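Local coordinates for putative uncharacterized protein (Bacteroides eggerthii DSM 20697, PDB 5BYP) that is of unknown function but has a lipocalin-like fold of the calycin clan, and so may bind a small hydrophobic ligand, at residues G99-K104 with L115-T120. Numbering follows the deposited sequence.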
loop_
_atom_site.group_PDB
_atom_site.type_symbol
_atom_site.label_atom_id
_atom_site.label_comp_id
_atom_site.label_asym_id
_atom_site.label_seq_id
_atom_site.Cartn_x
_atom_site.Cartn_y
_atom_site.Cartn_z
ATOM N N GLY A 99 10.091 -3.248 4.147
ATOM C CA GLY A 99 8.791 -2.709 4.544
ATOM C C GLY A 99 8.554 -1.334 3.962
ATOM O O GLY A 99 7.949 -0.469 4.601
ATOM N N GLU A 100 9.087 -1.126 2.756
ATOM C CA GLU A 100 9.041 0.114 1.998
ATOM C C GLU A 100 8.923 -0.199 0.523
ATOM O O GLU A 100 9.602 -1.102 0.049
ATOM C CB GLU A 100 10.323 0.941 2.266
ATOM C CG GLU A 100 10.272 2.399 1.767
ATOM C CD GLU A 100 10.460 2.752 0.284
ATOM O OE1 GLU A 100 10.868 1.878 -0.519
ATOM O OE2 GLU A 100 10.240 3.936 -0.060
ATOM N N ARG A 101 8.100 0.574 -0.215
ATOM C CA ARG A 101 7.946 0.501 -1.681
ATOM C C ARG A 101 7.676 1.914 -2.261
ATOM O O ARG A 101 6.817 2.647 -1.758
ATOM C CB ARG A 101 6.844 -0.492 -2.126
ATOM C CG ARG A 101 6.599 -0.511 -3.688
ATOM C CD ARG A 101 5.981 -1.807 -4.207
ATOM N NE ARG A 101 6.876 -2.934 -3.925
ATOM C CZ ARG A 101 6.560 -4.214 -4.062
ATOM N NH1 ARG A 101 5.356 -4.565 -4.496
ATOM N NH2 ARG A 101 7.439 -5.156 -3.754
ATOM N N THR A 102 8.434 2.271 -3.317
ATOM C CA THR A 102 8.348 3.534 -4.053
ATOM C C THR A 102 7.626 3.275 -5.379
ATOM O O THR A 102 8.029 2.392 -6.151
ATOM C CB THR A 102 9.747 4.145 -4.247
ATOM O OG1 THR A 102 10.375 4.245 -2.971
ATOM C CG2 THR A 102 9.699 5.527 -4.889
ATOM N N PHE A 103 6.515 3.992 -5.593
ATOM C CA PHE A 103 5.665 3.859 -6.783
ATOM C C PHE A 103 5.739 5.062 -7.657
ATOM O O PHE A 103 5.830 6.180 -7.150
ATOM C CB PHE A 103 4.189 3.685 -6.387
ATOM C CG PHE A 103 3.865 2.525 -5.495
ATOM C CD1 PHE A 103 3.929 2.651 -4.107
ATOM C CD2 PHE A 103 3.382 1.336 -6.030
ATOM C CE1 PHE A 103 3.577 1.587 -3.278
ATOM C CE2 PHE A 103 3.012 0.279 -5.199
ATOM C CZ PHE A 103 3.115 0.407 -3.833
ATOM N N LYS A 104 5.567 4.856 -8.964
ATOM C CA LYS A 104 5.395 5.941 -9.916
ATOM C C LYS A 104 3.917 6.282 -9.946
ATOM O O LYS A 104 3.084 5.379 -10.065
ATOM C CB LYS A 104 5.927 5.564 -11.316
ATOM C CG LYS A 104 7.464 5.490 -11.433
ATOM C CD LYS A 104 8.166 6.865 -11.452
ATOM C CE LYS A 104 8.072 7.609 -12.766
ATOM N NZ LYS A 104 8.778 8.920 -12.702
ATOM N N LEU A 115 -0.953 3.572 -9.446
ATOM C CA LEU A 115 0.461 3.503 -9.063
ATOM C C LEU A 115 1.169 2.447 -9.908
ATOM O O LEU A 115 0.521 1.543 -10.440
ATOM C CB LEU A 115 0.615 3.189 -7.566
ATOM C CG LEU A 115 -0.085 4.126 -6.598
ATOM C CD1 LEU A 115 0.016 3.609 -5.203
ATOM C CD2 LEU A 115 0.477 5.543 -6.681
ATOM N N ASN A 116 2.478 2.561 -10.060
ATOM C CA ASN A 116 3.187 1.608 -10.885
ATOM C C ASN A 116 4.447 1.152 -10.211
ATOM O O ASN A 116 5.280 1.978 -9.813
ATOM C CB ASN A 116 3.503 2.218 -12.252
ATOM C CG ASN A 116 4.071 1.238 -13.228
ATOM O OD1 ASN A 116 5.247 0.832 -13.149
ATOM N ND2 ASN A 116 3.253 0.854 -14.191
ATOM N N TYR A 117 4.622 -0.160 -10.111
ATOM C CA TYR A 117 5.852 -0.678 -9.549
ATOM C C TYR A 117 6.403 -1.758 -10.418
ATOM O O TYR A 117 5.840 -2.860 -10.480
ATOM C CB TYR A 117 5.684 -1.183 -8.112
ATOM C CG TYR A 117 6.977 -1.728 -7.553
ATOM C CD1 TYR A 117 7.983 -0.872 -7.110
ATOM C CD2 TYR A 117 7.213 -3.098 -7.501
ATOM C CE1 TYR A 117 9.187 -1.372 -6.618
ATOM C CE2 TYR A 117 8.408 -3.608 -7.008
ATOM C CZ TYR A 117 9.397 -2.744 -6.572
ATOM O OH TYR A 117 10.575 -3.258 -6.080
ATOM N N GLU A 118 7.546 -1.462 -11.060
ATOM C CA GLU A 118 8.260 -2.380 -11.951
ATOM C C GLU A 118 7.293 -3.026 -12.972
ATOM O O GLU A 118 7.364 -4.235 -13.228
ATOM C CB GLU A 118 9.012 -3.459 -11.140
ATOM C CG GLU A 118 10.189 -2.913 -10.349
ATOM C CD GLU A 118 10.922 -3.916 -9.477
ATOM O OE1 GLU A 118 10.610 -5.127 -9.552
ATOM O OE2 GLU A 118 11.811 -3.484 -8.711
ATOM N N GLY A 119 6.380 -2.217 -13.505
ATOM C CA GLY A 119 5.419 -2.666 -14.508
ATOM C C GLY A 119 4.067 -3.101 -13.975
ATOM O O GLY A 119 3.099 -3.175 -14.737
ATOM N N THR A 120 3.986 -3.416 -12.680
ATOM C CA THR A 120 2.718 -3.815 -12.075
ATOM C C THR A 120 1.943 -2.549 -11.728
ATOM O O THR A 120 2.458 -1.671 -11.030
ATOM C CB THR A 120 2.951 -4.746 -10.869
ATOM O OG1 THR A 120 3.723 -5.865 -11.320
ATOM C CG2 THR A 120 1.648 -5.241 -10.237
#
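Arg-101 lies flat across the phenol ring of Tyr-117, a worked example of how side chains meet across two strands of a lipocalin-like sheet beyond their backbone pair. Strands 100-108 and 112-117 form an antiparallel hairpin, but the N-to-C directions of strands 100-104 and 115-117 lie 121° apart, well short of antiparallel. Only Lys-104 and Asn-116 pair here, as a hydrogen-bonded pair: Lys-104 N gives a nearly straight bond to Asn-116 O (3.0 Å), and Asn-116 N returns a more bent one to Lys-104 O (2.9 Å). Beyond it the side chain of Tyr-117 reaches across, its ring edge near Thr-102 O (CD1 to O 3.4 Å). With CG of Arg-101 anti to its backbone N (chi1 176°) and the chain bent at chi3, CD sits over the ring face, 3.5 Å from Tyr-117 CG, and the guanidinium stacks in a cation-pi contact, its plane 3° from that of the ring. NH1 hydrogen-bonds to the hydroxyl of Tyr-122 on strand 120-126, which together with the stack probably limits how far the group can turn. The tight part lies beside this stack, where Phe-103 is buried: Leu-115 CD1 covers one face of its ring, Arg-101 CG the other, and Phe-103 CD2 meets Leu-115 CB at 3.7 Å. The opposite side of the sheet is looser. There the side chains of Lys-104 and Asn-116 come near each other at their CB atoms, 4.2 Å apart, before the exposed lysine chain leads away, touching Asp-62 and Glu-63. Tyr-117 opens a type I' turn that ends at Thr-120; from just before it, Asn-116 OD1 accepts from Gly-119 N (3.3 Å), an Asx motif. An alanine in place of Arg-101 would probably bare one face of the Tyr-117 ring and leave the Tyr-122 hydroxyl without this donor. The chemistry implies a guanidinium charge probably shared between the Tyr-117 ring and that hydroxyl.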